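Local coordinates for mandelate racemase/muconate lactonizing protein (Thermobispora bispora, PDB 3VC5) that probably catalyses the magnesium-dependent dehydration of D-glucarate to 5-dehydro-4-deoxy-D-glucarate, as a member of the enolase superfamily, at residues L238-I250 / D431-W441. Residues are numbered along the deposited sequence; the frame is centred on the assembly and turned at random.
Sequences LDPNAAWTVETSI and DPSFSTRRGFW
A242 O accepts from G439 N at 2.9 Å and A243 O from both F440 N and W441 N, while T245 N returns a bond to W441 O, so the C-terminal tail is held by four backbone bonds to A242, A243 and T245, just after strand 236-239. The two donors to A243 O differ: W441 N lies in the carbonyl plane, F440 N 52° out of it. T248, in the first turn of helix 246-255, gives its hydroxyl proton to the terminal carboxylate, OG1 to W441 OXT 2.7 Å; chi1 of -68° sets OG1 opposite its own carbonyl carbon and facing that group. The helix N-terminus nearby would probably favour the negative charge. T245 is the N-cap: its OG1 accepts from T248 N at 3.1 Å, and its CG2 lies 3.6 Å from G439 O. With an alanine here, T248 N would lose its capping acceptor and G439 O the methyl against it, and the helix start beside the carboxylate is likely to fray. The turn from P240 to A243 belongs to a beta-alpha loop of the enolase-superfamily (beta/alpha)7beta barrel; D239, at the strand's end, is a magnesium ligand, and N241 OD1 is hydrogen-bonded to K211 NZ of the predicted proton acceptor. W441 puts its ring edge against A243, CZ3 to CB 4.0 Å, while F440 CD2 sits over the centre of one indole face. W244 meets W441 CB through CD1 and is sandwiched between P240 CG and T248 CG2. Earlier in the tail, the bent R438 chain lays CD 3.7 Å from A242 CB, and one water donates to N241 O and R437 O, joining the turn to the tail.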
ATOM      1  N   LEU A 238      10.354  -8.698  25.155  1.00 26.73           N
ATOM      2  CA  LEU A 238      11.288  -9.801  25.319  1.00 26.11           C
ATOM      3  C   LEU A 238      11.265 -10.610  24.034  1.00 24.54           C
ATOM      4  O   LEU A 238      10.176 -10.921  23.532  1.00 25.83           O
ATOM      5  CB  LEU A 238      10.884 -10.688  26.503  1.00 26.05           C
ATOM      6  CG  LEU A 238      11.716 -11.964  26.760  1.00 26.69           C
ATOM      7  CD1 LEU A 238      13.189 -11.658  27.006  1.00 30.29           C
ATOM      8  CD2 LEU A 238      11.129 -12.748  27.950  1.00 30.64           C
ATOM      9  N   ASP A 239      12.453 -10.956  23.516  1.00 25.40           N
ATOM     10  CA  ASP A 239      12.579 -11.549  22.178  1.00 23.89           C
ATOM     11  C   ASP A 239      13.461 -12.814  22.186  1.00 25.62           C
ATOM     12  O   ASP A 239      14.665 -12.730  21.968  1.00 24.91           O
ATOM     13  CB  ASP A 239      13.175 -10.495  21.225  1.00 23.32           C
ATOM     14  CG  ASP A 239      13.384 -11.023  19.827  1.00 25.36           C
ATOM     15  OD1 ASP A 239      12.806 -12.084  19.460  1.00 24.75           O
ATOM     16  OD2 ASP A 239      14.142 -10.366  19.085  1.00 26.06           O
ATOM     17  N   PRO A 240      12.858 -14.000  22.420  1.00 27.48           N
ATOM     18  CA  PRO A 240      13.659 -15.225  22.437  1.00 28.02           C
ATOM     19  C   PRO A 240      13.987 -15.848  21.056  1.00 24.75           C
ATOM     20  O   PRO A 240      14.613 -16.906  21.010  1.00 25.16           O
ATOM     21  CB  PRO A 240      12.810 -16.203  23.276  1.00 29.27           C
ATOM     22  CG  PRO A 240      11.696 -15.407  23.842  1.00 33.32           C
ATOM     23  CD  PRO A 240      11.506 -14.221  22.964  1.00 28.07           C
ATOM     24  N   ASN A 241      13.591 -15.203  19.953  1.00 24.17           N
ATOM     25  CA  ASN A 241      13.848 -15.738  18.613  1.00 24.03           C
ATOM     26  C   ASN A 241      13.506 -17.232  18.481  1.00 23.22           C
ATOM     27  O   ASN A 241      14.301 -18.018  17.948  1.00 24.13           O
ATOM     28  CB  ASN A 241      15.289 -15.473  18.151  1.00 24.55           C
ATOM     29  CG  ASN A 241      15.518 -14.035  17.759  1.00 25.43           C
ATOM     30  OD1 ASN A 241      16.242 -13.301  18.455  1.00 26.07           O
ATOM     31  ND2 ASN A 241      14.924 -13.607  16.628  1.00 23.68           N
ATOM     32  N   ALA A 242      12.330 -17.591  18.987  1.00 23.47           N
ATOM     33  CA  ALA A 242      11.743 -18.928  18.810  1.00 23.23           C
ATOM     34  C   ALA A 242      12.457 -20.027  19.612  1.00 24.30           C
ATOM     35  O   ALA A 242      12.376 -21.214  19.270  1.00 26.21           O
ATOM     36  CB  ALA A 242      11.669 -19.293  17.326  1.00 26.83           C
ATOM     37  N   ALA A 243      13.179 -19.630  20.656  1.00 25.34           N
ATOM     38  CA  ALA A 243      13.924 -20.587  21.490  1.00 25.15           C
ATOM     39  C   ALA A 243      13.051 -21.458  22.404  1.00 25.13           C
ATOM     40  O   ALA A 243      13.573 -22.375  23.025  1.00 29.16           O
ATOM     41  CB  ALA A 243      14.990 -19.857  22.327  1.00 26.64           C
ATOM     42  N   TRP A 244      11.747 -21.185  22.493  1.00 25.82           N
ATOM     43  CA  TRP A 244      10.915 -21.870  23.499  1.00 25.94           C
ATOM     44  C   TRP A 244       9.877 -22.787  22.865  1.00 26.02           C
ATOM     45  O   TRP A 244       9.428 -22.540  21.732  1.00 27.60           O
ATOM     46  CB  TRP A 244      10.179 -20.886  24.414  1.00 26.71           C
ATOM     47  CG  TRP A 244      11.070 -19.896  25.126  1.00 24.57           C
ATOM     48  CD1 TRP A 244      12.412 -20.019  25.375  1.00 28.67           C
ATOM     49  CD2 TRP A 244      10.668 -18.642  25.692  1.00 27.10           C
ATOM     50  NE1 TRP A 244      12.876 -18.894  26.043  1.00 28.70           N
ATOM     51  CE2 TRP A 244      11.819 -18.049  26.269  1.00 27.33           C
ATOM     52  CE3 TRP A 244       9.449 -17.965  25.778  1.00 29.65           C
ATOM     53  CZ2 TRP A 244      11.775 -16.807  26.925  1.00 30.91           C
ATOM     54  CZ3 TRP A 244       9.412 -16.726  26.429  1.00 33.05           C
ATOM     55  CH2 TRP A 244      10.569 -16.168  26.991  1.00 32.50           C
ATOM     56  N   THR A 245       9.465 -23.804  23.622  1.00 29.11           N
ATOM     57  CA  THR A 245       8.330 -24.629  23.258  1.00 29.17           C
ATOM     58  C   THR A 245       7.052 -23.836  23.484  1.00 26.58           C
ATOM     59  O   THR A 245       7.054 -22.778  24.132  1.00 28.49           O
ATOM     60  CB  THR A 245       8.259 -25.886  24.143  1.00 31.48           C
ATOM     61  OG1 THR A 245       8.048 -25.491  25.502  1.00 33.13           O
ATOM     62  CG2 THR A 245       9.539 -26.688  24.040  1.00 31.55           C
ATOM     63  N   VAL A 246       5.945 -24.351  22.971  1.00 28.49           N
ATOM     64  CA  VAL A 246       4.658 -23.723  23.203  1.00 27.87           C
ATOM     65  C   VAL A 246       4.324 -23.673  24.711  1.00 28.94           C
ATOM     66  O   VAL A 246       3.931 -22.615  25.250  1.00 30.32           O
ATOM     67  CB  VAL A 246       3.561 -24.486  22.416  1.00 26.18           C
ATOM     68  CG1 VAL A 246       2.172 -24.082  22.879  1.00 31.83           C
ATOM     69  CG2 VAL A 246       3.740 -24.220  20.900  1.00 27.61           C
ATOM     70  N   GLU A 247       4.502 -24.797  25.384  1.00 31.20           N
ATOM     71  CA  GLU A 247       4.223 -24.916  26.807  1.00 34.62           C
ATOM     72  C   GLU A 247       5.000 -23.889  27.612  1.00 33.66           C
ATOM     73  O   GLU A 247       4.446 -23.193  28.389  1.00 32.60           O
ATOM     74  CB  GLU A 247       4.523 -26.346  27.283  1.00 38.55           C
ATOM     75  CG  GLU A 247       3.730 -26.777  28.533  1.00 63.18           C
ATOM     76  CD  GLU A 247       4.250 -28.047  29.275  1.00 74.79           C
ATOM     77  OE1 GLU A 247       4.252 -28.047  30.515  1.00 79.01           O
ATOM     78  OE2 GLU A 247       4.634 -29.038  28.638  1.00 68.45           O
ATOM     79  N   THR A 248       6.293 -23.799  27.376  1.00 31.10           N
ATOM     80  CA  THR A 248       7.134 -22.826  28.076  1.00 29.95           C
ATOM     81  C   THR A 248       6.724 -21.395  27.784  1.00 29.96           C
ATOM     82  O   THR A 248       6.710 -20.540  28.689  1.00 31.53           O
ATOM     83  CB  THR A 248       8.615 -23.083  27.742  1.00 30.81           C
ATOM     84  OG1 THR A 248       8.988 -24.334  28.335  1.00 34.17           O
ATOM     85  CG2 THR A 248       9.518 -21.979  28.263  1.00 34.29           C
ATOM     86  N   SER A 249       6.423 -21.124  26.516  1.00 30.07           N
ATOM     87  CA  SER A 249       6.015 -19.788  26.128  1.00 28.76           C
ATOM     88  C   SER A 249       4.784 -19.334  26.887  1.00 25.92           C
ATOM     89  O   SER A 249       4.684 -18.168  27.278  1.00 30.71           O
ATOM     90  CB  SER A 249       5.724 -19.703  24.627  1.00 25.80           C
ATOM     91  OG  SER A 249       6.885 -20.050  23.897  1.00 28.14           O
ATOM     92  N   ILE A 250       3.818 -20.238  27.041  1.00 29.22           N
ATOM     93  CA  ILE A 250       2.582 -19.888  27.710  1.00 31.24           C
ATOM     94  C   ILE A 250       2.859 -19.605  29.193  1.00 33.68           C
ATOM     95  O   ILE A 250       2.309 -18.659  29.781  1.00 33.20           O
ATOM     96  CB  ILE A 250       1.507 -20.979  27.520  1.00 28.45           C
ATOM     97  CG1 ILE A 250       1.040 -20.979  26.051  1.00 31.92           C
ATOM     98  CG2 ILE A 250       0.344 -20.721  28.457  1.00 31.95           C
ATOM     99  CD1 ILE A 250       0.223 -22.205  25.675  1.00 30.32           C
ATOM    100  N   ASP A 431      31.940 -23.539  22.173  1.00 42.88           N
ATOM    101  CA  ASP A 431      31.169 -24.648  22.723  1.00 42.42           C
ATOM    102  C   ASP A 431      30.699 -25.547  21.570  1.00 41.20           C
ATOM    103  O   ASP A 431      29.672 -25.269  20.944  1.00 42.72           O
ATOM    104  CB  ASP A 431      29.977 -24.084  23.512  1.00 43.29           C
ATOM    105  CG  ASP A 431      29.019 -25.149  23.969  1.00 57.47           C
ATOM    106  OD1 ASP A 431      29.411 -26.340  23.972  1.00 58.62           O
ATOM    107  OD2 ASP A 431      27.872 -24.788  24.326  1.00 60.36           O
ATOM    108  N   PRO A 432      31.473 -26.604  21.260  1.00 41.89           N
ATOM    109  CA  PRO A 432      31.251 -27.475  20.103  1.00 44.79           C
ATOM    110  C   PRO A 432      29.878 -28.122  20.103  1.00 45.86           C
ATOM    111  O   PRO A 432      29.362 -28.504  19.041  1.00 50.01           O
ATOM    112  CB  PRO A 432      32.304 -28.572  20.294  1.00 46.63           C
ATOM    113  CG  PRO A 432      33.369 -27.935  21.080  1.00 50.48           C
ATOM    114  CD  PRO A 432      32.696 -26.973  21.997  1.00 44.09           C
ATOM    115  N   SER A 433      29.299 -28.265  21.290  1.00 44.89           N
ATOM    116  CA  SER A 433      27.999 -28.916  21.424  1.00 46.35           C
ATOM    117  C   SER A 433      26.834 -27.955  21.175  1.00 43.11           C
ATOM    118  O   SER A 433      25.685 -28.377  21.042  1.00 45.26           O
ATOM    119  CB  SER A 433      27.864 -29.536  22.816  1.00 51.54           C
ATOM    120  OG  SER A 433      27.636 -28.523  23.788  1.00 54.54           O
ATOM    121  N   PHE A 434      27.125 -26.660  21.096  1.00 42.98           N
ATOM    122  CA  PHE A 434      26.061 -25.685  20.898  1.00 39.54           C
ATOM    123  C   PHE A 434      25.345 -25.872  19.557  1.00 39.59           C
ATOM    124  O   PHE A 434      25.966 -26.214  18.548  1.00 38.34           O
ATOM    125  CB  PHE A 434      26.593 -24.248  20.986  1.00 35.72           C
ATOM    126  CG  PHE A 434      25.533 -23.204  20.741  1.00 33.56           C
ATOM    127  CD1 PHE A 434      24.703 -22.786  21.773  1.00 36.31           C
ATOM    128  CD2 PHE A 434      25.356 -22.651  19.482  1.00 30.78           C
ATOM    129  CE1 PHE A 434      23.707 -21.828  21.561  1.00 35.73           C
ATOM    130  CE2 PHE A 434      24.359 -21.676  19.251  1.00 29.91           C
ATOM    131  CZ  PHE A 434      23.534 -21.266  20.298  1.00 31.40           C
ATOM    132  N   SER A 435      24.032 -25.640  19.570  1.00 37.89           N
ATOM    133  CA  SER A 435      23.240 -25.556  18.363  1.00 34.32           C
ATOM    134  C   SER A 435      22.195 -24.471  18.568  1.00 31.90           C
ATOM    135  O   SER A 435      21.754 -24.236  19.690  1.00 35.16           O
ATOM    136  CB  SER A 435      22.562 -26.891  18.056  1.00 38.76           C
ATOM    137  OG  SER A 435      23.513 -27.799  17.564  1.00 51.64           O
ATOM    138  N   THR A 436      21.825 -23.796  17.488  1.00 31.83           N
ATOM    139  CA  THR A 436      20.810 -22.750  17.556  1.00 32.39           C
ATOM    140  C   THR A 436      19.620 -23.232  18.373  1.00 33.69           C
ATOM    141  O   THR A 436      19.098 -24.339  18.147  1.00 36.71           O
ATOM    142  CB  THR A 436      20.388 -22.299  16.144  1.00 32.14           C
ATOM    143  OG1 THR A 436      21.522 -21.697  15.498  1.00 31.03           O
ATOM    144  CG2 THR A 436      19.206 -21.296  16.195  1.00 30.86           C
ATOM    145  N   ARG A 437      19.191 -22.419  19.331  1.00 33.26           N
ATOM    146  CA  ARG A 437      18.059 -22.797  20.185  1.00 31.71           C
ATOM    147  C   ARG A 437      16.750 -22.559  19.447  1.00 31.30           C
ATOM    148  O   ARG A 437      16.439 -21.439  19.089  1.00 34.45           O
ATOM    149  CB  ARG A 437      18.067 -21.970  21.472  1.00 35.31           C
ATOM    150  CG  ARG A 437      19.414 -21.868  22.156  1.00 36.89           C
ATOM    151  CD  ARG A 437      20.029 -23.204  22.345  1.00 40.17           C
ATOM    152  NE  ARG A 437      21.041 -23.178  23.396  1.00 46.91           N
ATOM    153  CZ  ARG A 437      21.890 -24.169  23.634  1.00 50.94           C
ATOM    154  NH1 ARG A 437      21.842 -25.273  22.891  1.00 55.79           N
ATOM    155  NH2 ARG A 437      22.786 -24.053  24.610  1.00 55.26           N
ATOM    156  N   ARG A 438      15.981 -23.617  19.221  1.00 30.26           N
ATOM    157  CA  ARG A 438      14.725 -23.518  18.496  1.00 31.96           C
ATOM    158  C   ARG A 438      13.779 -24.514  19.182  1.00 32.43           C
ATOM    159  O   ARG A 438      13.954 -25.734  19.070  1.00 32.13           O
ATOM    160  CB  ARG A 438      14.978 -23.888  17.030  1.00 39.92           C
ATOM    161  CG  ARG A 438      13.903 -23.505  16.036  1.00 47.99           C
ATOM    162  CD  ARG A 438      13.713 -21.998  15.902  1.00 52.01           C
ATOM    163  NE  ARG A 438      14.912 -21.243  15.514  1.00 52.82           N
ATOM    164  CZ  ARG A 438      15.199 -20.855  14.271  1.00 55.37           C
ATOM    165  NH1 ARG A 438      14.380 -21.173  13.280  1.00 63.56           N
ATOM    166  NH2 ARG A 438      16.307 -20.154  14.017  1.00 47.39           N
ATOM    167  N   GLY A 439      12.804 -24.013  19.931  1.00 30.88           N
ATOM    168  CA  GLY A 439      11.928 -24.911  20.682  1.00 32.52           C
ATOM    169  C   GLY A 439      12.725 -25.728  21.695  1.00 31.04           C
ATOM    170  O   GLY A 439      12.457 -26.925  21.904  1.00 36.03           O
ATOM    171  N   PHE A 440      13.705 -25.079  22.319  1.00 32.36           N
ATOM    172  CA  PHE A 440      14.711 -25.739  23.153  1.00 34.39           C
ATOM    173  C   PHE A 440      14.327 -25.779  24.640  1.00 36.03           C
ATOM    174  O   PHE A 440      14.442 -26.819  25.267  1.00 40.84           O
ATOM    175  CB  PHE A 440      16.081 -25.045  22.964  1.00 35.12           C
ATOM    176  CG  PHE A 440      17.206 -25.639  23.785  1.00 35.36           C
ATOM    177  CD1 PHE A 440      17.844 -26.803  23.377  1.00 37.86           C
ATOM    178  CD2 PHE A 440      17.648 -25.006  24.947  1.00 38.08           C
ATOM    179  CE1 PHE A 440      18.886 -27.361  24.133  1.00 43.20           C
ATOM    180  CE2 PHE A 440      18.696 -25.542  25.711  1.00 41.15           C
ATOM    181  CZ  PHE A 440      19.316 -26.726  25.303  1.00 47.47           C
ATOM    182  N   TRP A 441      13.897 -24.646  25.199  1.00 33.12           N
ATOM    183  CA  TRP A 441      13.426 -24.597  26.593  1.00 32.95           C
ATOM    184  C   TRP A 441      11.925 -24.668  26.670  1.00 34.60           C
ATOM    185  O   TRP A 441      11.217 -24.135  25.809  1.00 30.72           O
ATOM    186  CB  TRP A 441      13.838 -23.308  27.305  1.00 35.00           C
ATOM    187  CG  TRP A 441      15.290 -23.215  27.649  1.00 35.72           C
ATOM    188  CD1 TRP A 441      15.974 -23.840  28.686  1.00 40.66           C
ATOM    189  CD2 TRP A 441      16.241 -22.438  26.951  1.00 37.14           C
ATOM    190  NE1 TRP A 441      17.305 -23.471  28.651  1.00 40.33           N
ATOM    191  CE2 TRP A 441      17.488 -22.611  27.591  1.00 40.37           C
ATOM    192  CE3 TRP A 441      16.160 -21.597  25.832  1.00 32.17           C
ATOM    193  CZ2 TRP A 441      18.640 -21.963  27.149  1.00 37.11           C
ATOM    194  CZ3 TRP A 441      17.294 -20.967  25.396  1.00 37.46           C
ATOM    195  CH2 TRP A 441      18.527 -21.153  26.049  1.00 42.43           C
ATOM    196  OXT TRP A 441      11.406 -25.225  27.648  1.00 38.74           O
TER
HETATM  197  O   HOH W   1      16.190 -19.654  16.968  1.00 35.11           O